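Local structure of SusD homolog (Bacteroides thetaiotaomicron, 3EHM) at residues 295-298 / 303-306; 326-331 / 402-407. The protein probably binds mucin O-glycans as a SusD-like outer-membrane lipoprotein, serving their utilization by this gut bacterium. All coordinates share one frame; numbering follows the deposited sequence.

Overall arrangement
Contact 1 (295-298 with 303-306) is a short beta hairpin near the edge of the molecule, its centre about 30 Å from the centre of the chain; contact 2 (326-331 with 402-407) joins two loops and lies deeper, about 23 Å from that centre. The two contact centres are about 10 Å apart. They touch directly: Thr296 N lies 2.8 Å from Phe327 O, a probable hydrogen bond, and Tyr297 CD1 packs 3.4 Å from Lys403 CD, where the lysine also makes a cation-pi contact with the ring. Thus each loop of contact 2 meets hairpin strand 295-297. The second strand is touched as well, Gly306 O packing 3.6 Å from Ser329 OG.

Contact 1 of 2, residues 295-298 / 303-306; sequences GTYG and AQTG
Tyr297 O is gripped from two directions. Gln304 N donates to Tyr297 O at 2.8 Å, the donor tilted 28° from the carbonyl plane. A water donates to the same Tyr297 O at 2.9 Å. That water also accepts a weak bond from Gln304 NE2, so a solvent bridge runs from the backbone of one strand to the side-chain amide of the other. Ala303 CA adds a CA-H...O contact to this carbonyl. In return, Tyr297 N donates to Gln304 O, this time in the carbonyl plane. The reciprocal bonds identify Tyr297 and Gln304 as an antiparallel hydrogen-bonded pair, and Gly295 with Gly306 forms another: Gly295 N reaches Gly306 O at 2.7 Å, while the return bond from Gly306 N to Gly295 O is longer, 3.2 Å. Between them, Thr296 and Thr305 make a non-hydrogen-bonded pair; the N-to-C directions of strands 295-297 and 304-306 lie 155° apart, close to antiparallel. The result is a two-stranded beta hairpin within this largely helical SusD-like protein, whose family belongs to the TPR clan. On the face carrying Tyr297 and Gln304, the two side chains run alongside each other. With its CG anti to the backbone N (chi1 -178°), Tyr297 presents its CD2 edge to Gln304 NE2 at 4.0 Å, near the ring plane, while the amide plane is steeply turned against the ring. Tyr323 meets the same ring edge-to-face. The other face bears the threonines, also side by side, with Thr296 CG2 4.0 Å from Thr305 OG1. Past the paired strands, Ala303 CB rests against Gly298 O at 3.6 Å, and the backbone angles of Gly298, with phi positive, would jam a beta-carbon against the preceding carbonyl oxygen.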
loop_
_atom_site.group_PDB
_atom_site.type_symbol
_atom_site.label_atom_id
_atom_site.label_comp_id
_atom_site.label_asym_id
_atom_site.label_seq_id
_atom_site.Cartn_x
_atom_site.Cartn_y
_atom_site.Cartn_z
ATOM N N GLY A 295 -13.407 19.181 -8.590
ATOM C CA GLY A 295 -12.708 20.377 -8.170
ATOM C C GLY A 295 -13.296 21.573 -8.890
ATOM O O GLY A 295 -14.248 21.433 -9.660
ATOM N N THR A 296 -12.745 22.751 -8.631
ATOM C CA THR A 296 -13.201 23.973 -9.282
ATOM C C THR A 296 -11.976 24.754 -9.719
ATOM O O THR A 296 -10.933 24.724 -9.059
ATOM C CB THR A 296 -14.061 24.848 -8.345
ATOM O OG1 THR A 296 -13.325 25.146 -7.155
ATOM C CG2 THR A 296 -15.352 24.131 -7.978
ATOM N N TYR A 297 -12.107 25.441 -10.846
ATOM C CA TYR A 297 -11.020 26.225 -11.415
ATOM C C TYR A 297 -11.590 27.599 -11.749
ATOM O O TYR A 297 -12.455 27.724 -12.617
ATOM C CB TYR A 297 -10.518 25.527 -12.679
ATOM C CG TYR A 297 -9.355 26.194 -13.363
ATOM C CD1 TYR A 297 -8.091 26.214 -12.776
ATOM C CD2 TYR A 297 -9.507 26.772 -14.620
ATOM C CE1 TYR A 297 -7.006 26.788 -13.424
ATOM C CE2 TYR A 297 -8.431 27.352 -15.279
ATOM C CZ TYR A 297 -7.184 27.355 -14.678
ATOM O OH TYR A 297 -6.119 27.923 -15.329
ATOM N N GLY A 298 -11.103 28.623 -11.058
ATOM C CA GLY A 298 -11.608 29.966 -11.271
ATOM C C GLY A 298 -12.747 30.177 -10.291
ATOM O O GLY A 298 -13.038 29.289 -9.488
ATOM N N ALA A 303 -15.767 30.104 -12.893
ATOM C CA ALA A 303 -15.489 28.777 -12.360
ATOM C C ALA A 303 -15.855 27.613 -13.266
ATOM O O ALA A 303 -16.967 27.534 -13.796
ATOM C CB ALA A 303 -16.183 28.608 -11.014
ATOM N N GLN A 304 -14.898 26.709 -13.440
ATOM C CA GLN A 304 -15.096 25.503 -14.228
ATOM C C GLN A 304 -15.105 24.373 -13.201
ATOM O O GLN A 304 -14.297 24.373 -12.272
ATOM C CB GLN A 304 -13.942 25.299 -15.210
ATOM C CG GLN A 304 -13.944 26.242 -16.399
ATOM C CD GLN A 304 -12.682 26.113 -17.237
ATOM O OE1 GLN A 304 -12.230 25.006 -17.534
ATOM N NE2 GLN A 304 -12.111 27.247 -17.628
ATOM N N THR A 305 -16.026 23.429 -13.355
ATOM C CA THR A 305 -16.134 22.310 -12.431
ATOM C C THR A 305 -15.806 21.011 -13.153
ATOM O O THR A 305 -16.095 20.866 -14.338
ATOM C CB THR A 305 -17.566 22.220 -11.837
ATOM O OG1 THR A 305 -17.823 23.385 -11.045
ATOM C CG2 THR A 305 -17.715 20.984 -10.958
ATOM N N GLY A 306 -15.196 20.074 -12.432
ATOM C CA GLY A 306 -14.842 18.797 -13.027
ATOM C C GLY A 306 -13.767 18.083 -12.235
ATOM O O GLY A 306 -13.322 18.569 -11.195
HETATM O O HOH W 1 -12.169 29.103 -15.151
#

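Contact 2 of 2, residues 326-331 / 402-407; sequences KFASRP and YKYGTY
A chi1 of -50° sets Tyr404 CG anti to its carbonyl carbon and beside the backbone N, and chi2 of 121° turns the ring so that CE1 and the hydroxyl end meet the methyl of Ala328. The contact joins two irregular loops of the SusD-like fold, one between strands 304-306 and 339-342, the other between helices 384-388 and 429-445. Ala328 CB comes within 3.6 Å of Tyr404 CE1. It approaches the ring obliquely, and the bond from Ala328 CA to this methyl points toward the tyrosine loop. On the tyrosine's own loop, Lys403 CG sits 3.9 Å above one face of the Tyr404 ring, displaced toward the rim. Phe308 also touches the Tyr404 side chain, adding to this buried setting. An alanine in place of Tyr404 would probably open a gap beside Ala328 and leave its methyl without the ring that spans the two loops. In the 326-331 loop, Ser329 OG is hydrogen-bonded to Phe308 N, so the same phenylalanine is tied to both sides of the contact. At the hydroxyl end of the ring, CA and CB of Ala328 each lie 3.4 Å from Tyr404 OH.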
loop_
_atom_site.group_PDB
_atom_site.type_symbol
_atom_site.label_atom_id
_atom_site.label_comp_id
_atom_site.label_asym_id
_atom_site.label_seq_id
_atom_site.Cartn_x
_atom_site.Cartn_y
_atom_site.Cartn_z
ATOM N N LYS A 326 -5.345 23.932 -4.777
ATOM C CA LYS A 326 -6.090 23.902 -3.526
ATOM C C LYS A 326 -7.507 23.460 -3.851
ATOM O O LYS A 326 -8.163 22.802 -3.044
ATOM C CB LYS A 326 -6.123 25.280 -2.851
ATOM C CG LYS A 326 -7.056 25.323 -1.637
ATOM C CD LYS A 326 -6.973 26.626 -0.855
ATOM C CE LYS A 326 -7.980 26.628 0.297
ATOM N NZ LYS A 326 -7.868 27.846 1.151
ATOM N N PHE A 327 -7.972 23.809 -5.045
ATOM C CA PHE A 327 -9.316 23.446 -5.458
ATOM C C PHE A 327 -9.400 22.351 -6.512
ATOM O O PHE A 327 -10.399 22.233 -7.223
ATOM C CB PHE A 327 -10.063 24.697 -5.912
ATOM C CG PHE A 327 -10.121 25.753 -4.854
ATOM C CD1 PHE A 327 -9.178 26.773 -4.817
ATOM C CD2 PHE A 327 -11.074 25.681 -3.840
ATOM C CE1 PHE A 327 -9.179 27.707 -3.781
ATOM C CE2 PHE A 327 -11.080 26.608 -2.803
ATOM C CZ PHE A 327 -10.129 27.622 -2.775
ATOM N N ALA A 328 -8.343 21.552 -6.612
ATOM C CA ALA A 328 -8.334 20.433 -7.543
ATOM C C ALA A 328 -9.196 19.376 -6.862
ATOM O O ALA A 328 -9.581 19.547 -5.703
ATOM C CB ALA A 328 -6.913 19.912 -7.731
ATOM N N SER A 329 -9.511 18.295 -7.568
ATOM C CA SER A 329 -10.320 17.235 -6.973
ATOM C C SER A 329 -9.636 16.741 -5.699
ATOM O O SER A 329 -8.408 16.656 -5.639
ATOM C CB SER A 329 -10.488 16.077 -7.962
ATOM O OG SER A 329 -11.291 16.468 -9.061
ATOM N N ARG A 330 -10.434 16.423 -4.686
ATOM C CA ARG A 330 -9.906 15.950 -3.410
ATOM C C ARG A 330 -10.423 14.563 -3.083
ATOM O O ARG A 330 -11.502 14.179 -3.517
ATOM C CB ARG A 330 -10.352 16.862 -2.265
ATOM C CG ARG A 330 -10.141 18.334 -2.488
ATOM C CD ARG A 330 -10.579 19.112 -1.256
ATOM N NE ARG A 330 -10.477 20.552 -1.468
ATOM C CZ ARG A 330 -10.562 21.459 -0.502
ATOM N NH1 ARG A 330 -10.748 21.072 0.753
ATOM N NH2 ARG A 330 -10.462 22.748 -0.793
ATOM N N PRO A 331 -9.653 13.792 -2.303
ATOM C CA PRO A 331 -10.119 12.452 -1.944
ATOM C C PRO A 331 -11.350 12.647 -1.060
ATOM O O PRO A 331 -11.371 13.551 -0.220
ATOM C CB PRO A 331 -8.946 11.882 -1.145
ATOM C CG PRO A 331 -7.760 12.580 -1.733
ATOM C CD PRO A 331 -8.259 13.996 -1.877
ATOM N N TYR A 402 -4.067 19.905 -18.244
ATOM C CA TYR A 402 -3.487 20.121 -16.925
ATOM C C TYR A 402 -3.471 21.619 -16.642
ATOM O O TYR A 402 -2.855 22.390 -17.369
ATOM C CB TYR A 402 -2.071 19.556 -16.848
ATOM C CG TYR A 402 -1.557 19.520 -15.430
ATOM C CD1 TYR A 402 -2.210 18.761 -14.461
ATOM C CD2 TYR A 402 -0.445 20.269 -15.046
ATOM C CE1 TYR A 402 -1.774 18.745 -13.144
ATOM C CE2 TYR A 402 0.004 20.262 -13.724
ATOM C CZ TYR A 402 -0.667 19.497 -12.780
ATOM O OH TYR A 402 -0.246 19.488 -11.472
ATOM N N LYS A 403 -4.137 22.030 -15.572
ATOM C CA LYS A 403 -4.224 23.448 -15.260
ATOM C C LYS A 403 -3.321 24.011 -14.170
ATOM O O LYS A 403 -3.390 25.202 -13.879
ATOM C CB LYS A 403 -5.681 23.794 -14.944
ATOM C CG LYS A 403 -6.448 22.659 -14.281
ATOM C CD LYS A 403 -7.887 23.046 -13.967
ATOM C CE LYS A 403 -8.709 23.325 -15.219
ATOM N NZ LYS A 403 -9.056 22.096 -15.981
ATOM N N TYR A 404 -2.458 23.187 -13.588
ATOM C CA TYR A 404 -1.596 23.674 -12.514
ATOM C C TYR A 404 -0.118 23.749 -12.870
ATOM O O TYR A 404 0.748 23.561 -12.015
ATOM C CB TYR A 404 -1.804 22.804 -11.274
ATOM C CG TYR A 404 -3.268 22.636 -10.939
ATOM C CD1 TYR A 404 -3.852 21.372 -10.895
ATOM C CD2 TYR A 404 -4.083 23.747 -10.723
ATOM C CE1 TYR A 404 -5.215 21.217 -10.651
ATOM C CE2 TYR A 404 -5.449 23.604 -10.479
ATOM C CZ TYR A 404 -6.006 22.337 -10.446
ATOM O OH TYR A 404 -7.354 22.189 -10.229
ATOM N N GLY A 405 0.167 24.043 -14.133
ATOM C CA GLY A 405 1.546 24.145 -14.565
ATOM C C GLY A 405 1.758 23.467 -15.898
ATOM O O GLY A 405 0.797 23.085 -16.561
ATOM N N THR A 406 3.018 23.317 -16.289
ATOM C CA THR A 406 3.360 22.689 -17.557
ATOM C C THR A 406 3.660 21.210 -17.367
ATOM O O THR A 406 4.721 20.842 -16.861
ATOM C CB THR A 406 4.583 23.370 -18.189
ATOM O OG1 THR A 406 4.268 24.742 -18.462
ATOM C CG2 THR A 406 4.971 22.679 -19.479
ATOM N N TYR A 407 2.721 20.365 -17.777
ATOM C CA TYR A 407 2.891 18.926 -17.642
ATOM C C TYR A 407 2.045 18.160 -18.643
ATOM O O TYR A 407 0.910 18.535 -18.936
ATOM C CB TYR A 407 2.498 18.466 -16.233
ATOM C CG TYR A 407 2.632 16.968 -16.027
ATOM C CD1 TYR A 407 3.866 16.394 -15.727
ATOM C CD2 TYR A 407 1.528 16.125 -16.164
ATOM C CE1 TYR A 407 4.000 15.013 -15.565
ATOM C CE2 TYR A 407 1.648 14.743 -16.008
ATOM C CZ TYR A 407 2.889 14.195 -15.706
ATOM O OH TYR A 407 3.017 12.835 -15.539
#